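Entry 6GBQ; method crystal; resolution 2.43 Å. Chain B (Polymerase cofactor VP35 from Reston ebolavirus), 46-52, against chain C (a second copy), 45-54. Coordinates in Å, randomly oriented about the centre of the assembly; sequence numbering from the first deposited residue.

Chain B, residues 46-52: VISSLNR
Chain C 45-54: KVISSLNRSC

Both stretches are helical throughout, each a segment of a longer helix. Across them phi runs from -54° to -73° and psi from -34° to -55°, and i to i+4 backbone hydrogen bonds run along each, among them Asn51(B) N to Ile47(B) O at 3.0 Å and Leu50(C) N to Val46(C) O at 2.8 Å. The helices run in the same general direction, with a signed crossing angle of 26° and axes 8.8 Å apart at closest approach. The register is nearly even but not symmetric: the CA atoms of Ile47(B) and Ile47(C) lie 6.6 Å apart, those of Ser48(B) and Val46(C) 6.3 Å, and those of Asn51(B) and Leu50(C) 4.5 Å, so the backbones draw together toward the C-terminal end. Together the stretches bury 406 Å², of which Asn51(B), Leu50(C) and Ile47(B) contribute 81, 80 and 73 Å².

Ile47(B) directs its CA-to-CB bond toward chain C, with chi1 -63° (m) and chi2 -75° (m). Its CG2 methyl meets three aliphatic side chains: Val46(C) CG1 at 3.8 Å, Ile47(C) CG1 at 4.1 Å and Leu50(C) CD2 at 4.1 Å. These are van der Waals distances, consistent with apolar packing. Val46(C), chi1 -159° (t), also points toward chain B, and its CG1 lies 3.5 Å from Ser48(B) OG, although the CA-to-CB bond of that serine points away.

Leu50(C) leaves its helix sideways, but chi1 176° (t) and chi2 54° (p) bring its end nearer chain B. Leu50(C) CD2 lies 4.1 Å from Ile47(B) CG2, and both methyls, CD1 and CD2, lie 4.1 Å from Leu50(B) CB; CD1 is also 3.7 Å from Leu50(B) O. Leu50(B) adopts chi1 -66° (m) and chi2 167° (t).

Asn51(B) supplies the polar part of the contact. Its CA-to-CB bond is sideways, and chi1 -175° (t) with chi2 42° carries the amide over the chain C backbone. As modelled, Asn51(B) OD1 lies 2.7 Å from Ser53(C) OG, 3.4 Å from Ser49(C) O and 3.5 Å from Leu50(C) N; because the amide is probably turned over in the model, its hydrogen bonding remains open. Independently of the amide's orientation, Asn51(B) CB lies 4.3 Å from Leu50(C) CB.

Ser49(C) and Ser53(C) both point toward chain B, with chi1 -52° (m) and 66° (p). Ser49(C) OG donates a hydrogen bond within its own helix to Lys45(C) O at 3.0 Å; in chain B, Ser49(B), chi1 64° (p), instead donates from OG to Val46(B) O at 2.7 Å.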

# COMPACT_ATOMS: atom_id res chain seq x y z
N VAL B 46 7.96 -6.42 17.19
CA VAL B 46 8.94 -5.44 17.69
C VAL B 46 8.22 -4.39 18.55
O VAL B 46 8.68 -4.05 19.65
CB VAL B 46 9.71 -4.73 16.54
CG1 VAL B 46 10.52 -3.54 17.05
CG2 VAL B 46 10.63 -5.70 15.83
N ILE B 47 7.10 -3.90 18.03
CA ILE B 47 6.28 -2.93 18.74
C ILE B 47 5.76 -3.54 20.04
O ILE B 47 5.76 -2.88 21.08
CB ILE B 47 5.08 -2.45 17.87
CG1 ILE B 47 5.56 -1.73 16.60
CG2 ILE B 47 4.14 -1.55 18.68
CD1 ILE B 47 6.08 -0.33 16.81
N SER B 48 5.32 -4.80 19.98
CA SER B 48 4.83 -5.54 21.15
C SER B 48 5.89 -5.69 22.23
O SER B 48 5.57 -5.59 23.41
CB SER B 48 4.32 -6.94 20.77
OG SER B 48 3.17 -6.86 19.95
N SER B 49 7.13 -5.95 21.81
CA SER B 49 8.22 -6.13 22.76
C SER B 49 8.59 -4.81 23.43
O SER B 49 8.91 -4.79 24.62
CB SER B 49 9.45 -6.78 22.09
OG SER B 49 9.99 -5.95 21.09
N LEU B 50 8.52 -3.71 22.67
CA LEU B 50 8.75 -2.37 23.22
C LEU B 50 7.66 -1.92 24.19
O LEU B 50 7.96 -1.23 25.16
CB LEU B 50 8.88 -1.33 22.12
CG LEU B 50 10.11 -1.47 21.23
CD1 LEU B 50 9.89 -0.57 20.04
CD2 LEU B 50 11.42 -1.14 21.93
N ASN B 51 6.41 -2.30 23.92
CA ASN B 51 5.30 -2.06 24.85
C ASN B 51 5.52 -2.83 26.15
O ASN B 51 5.33 -2.28 27.22
CB ASN B 51 3.96 -2.45 24.19
CG ASN B 51 2.75 -2.13 25.07
OD1 ASN B 51 2.67 -1.08 25.69
ND2 ASN B 51 1.80 -3.04 25.10
N ARG B 52 5.93 -4.10 26.05
CA ARG B 52 6.27 -4.91 27.24
C ARG B 52 7.38 -4.26 28.07
O ARG B 52 7.24 -4.14 29.28
CB ARG B 52 6.72 -6.33 26.87
CG ARG B 52 5.67 -7.42 27.07
CD ARG B 52 6.27 -8.82 26.93
NE ARG B 52 6.94 -9.01 25.64
CZ ARG B 52 6.34 -9.23 24.46
NH1 ARG B 52 5.01 -9.30 24.36
NH2 ARG B 52 7.08 -9.37 23.36
N LYS C 45 -3.77 -1.18 17.39
CA LYS C 45 -4.00 -1.36 18.83
C LYS C 45 -2.68 -1.32 19.63
O LYS C 45 -2.60 -0.63 20.65
CB LYS C 45 -4.72 -2.68 19.13
CG LYS C 45 -6.13 -2.79 18.56
CD LYS C 45 -6.58 -4.25 18.45
CE LYS C 45 -7.63 -4.46 17.37
NZ LYS C 45 -8.89 -3.71 17.65
N VAL C 46 -1.66 -2.00 19.11
CA VAL C 46 -0.38 -2.20 19.81
C VAL C 46 0.45 -0.91 19.84
O VAL C 46 1.12 -0.61 20.84
CB VAL C 46 0.49 -3.33 19.17
CG1 VAL C 46 1.51 -3.84 20.18
CG2 VAL C 46 -0.37 -4.50 18.70
N ILE C 47 0.41 -0.16 18.75
CA ILE C 47 1.04 1.16 18.68
C ILE C 47 0.40 2.14 19.70
O ILE C 47 1.12 2.91 20.34
CB ILE C 47 0.99 1.73 17.24
CG1 ILE C 47 1.95 0.94 16.34
CG2 ILE C 47 1.34 3.21 17.21
CD1 ILE C 47 1.69 1.09 14.85
N SER C 48 -0.92 2.10 19.84
CA SER C 48 -1.61 2.90 20.88
C SER C 48 -1.26 2.45 22.30
O SER C 48 -1.06 3.28 23.18
CB SER C 48 -3.13 2.89 20.67
OG SER C 48 -3.46 3.60 19.49
N SER C 49 -1.19 1.13 22.51
CA SER C 49 -0.66 0.59 23.76
C SER C 49 0.74 1.17 24.05
O SER C 49 0.95 1.76 25.10
CB SER C 49 -0.61 -0.94 23.75
OG SER C 49 -1.87 -1.49 23.39
N LEU C 50 1.66 1.03 23.10
CA LEU C 50 3.02 1.54 23.28
C LEU C 50 3.02 3.03 23.57
O LEU C 50 3.75 3.49 24.42
CB LEU C 50 3.90 1.27 22.05
CG LEU C 50 5.32 1.84 22.04
CD1 LEU C 50 6.09 1.42 23.29
CD2 LEU C 50 6.06 1.39 20.79
N ASN C 51 2.17 3.77 22.86
CA ASN C 51 2.07 5.21 23.07
C ASN C 51 1.71 5.57 24.52
O ASN C 51 2.33 6.46 25.10
CB ASN C 51 1.05 5.82 22.10
CG ASN C 51 1.14 7.32 22.02
OD1 ASN C 51 2.15 7.87 21.63
ND2 ASN C 51 0.06 8.00 22.38
N ARG C 52 0.75 4.85 25.10
CA ARG C 52 0.34 5.09 26.50
C ARG C 52 1.40 4.68 27.51
O ARG C 52 1.72 5.45 28.41
CB ARG C 52 -0.98 4.39 26.83
CG ARG C 52 -2.16 5.04 26.14
CD ARG C 52 -3.46 4.26 26.28
NE ARG C 52 -3.41 2.97 25.56
CZ ARG C 52 -4.43 2.37 24.96
NH1 ARG C 52 -5.65 2.90 24.93
NH2 ARG C 52 -4.22 1.20 24.35
N SER C 53 1.94 3.47 27.35
CA SER C 53 2.91 2.91 28.30
C SER C 53 4.28 3.60 28.22
O SER C 53 4.96 3.72 29.24
CB SER C 53 3.09 1.41 28.09
OG SER C 53 3.67 1.15 26.82
N CYS C 54 4.69 4.02 27.02
CA CYS C 54 5.92 4.80 26.83
C CYS C 54 5.80 6.20 27.43
O CYS C 54 6.72 6.68 28.11
CB CYS C 54 6.29 4.88 25.36
SG CYS C 54 7.86 5.72 25.04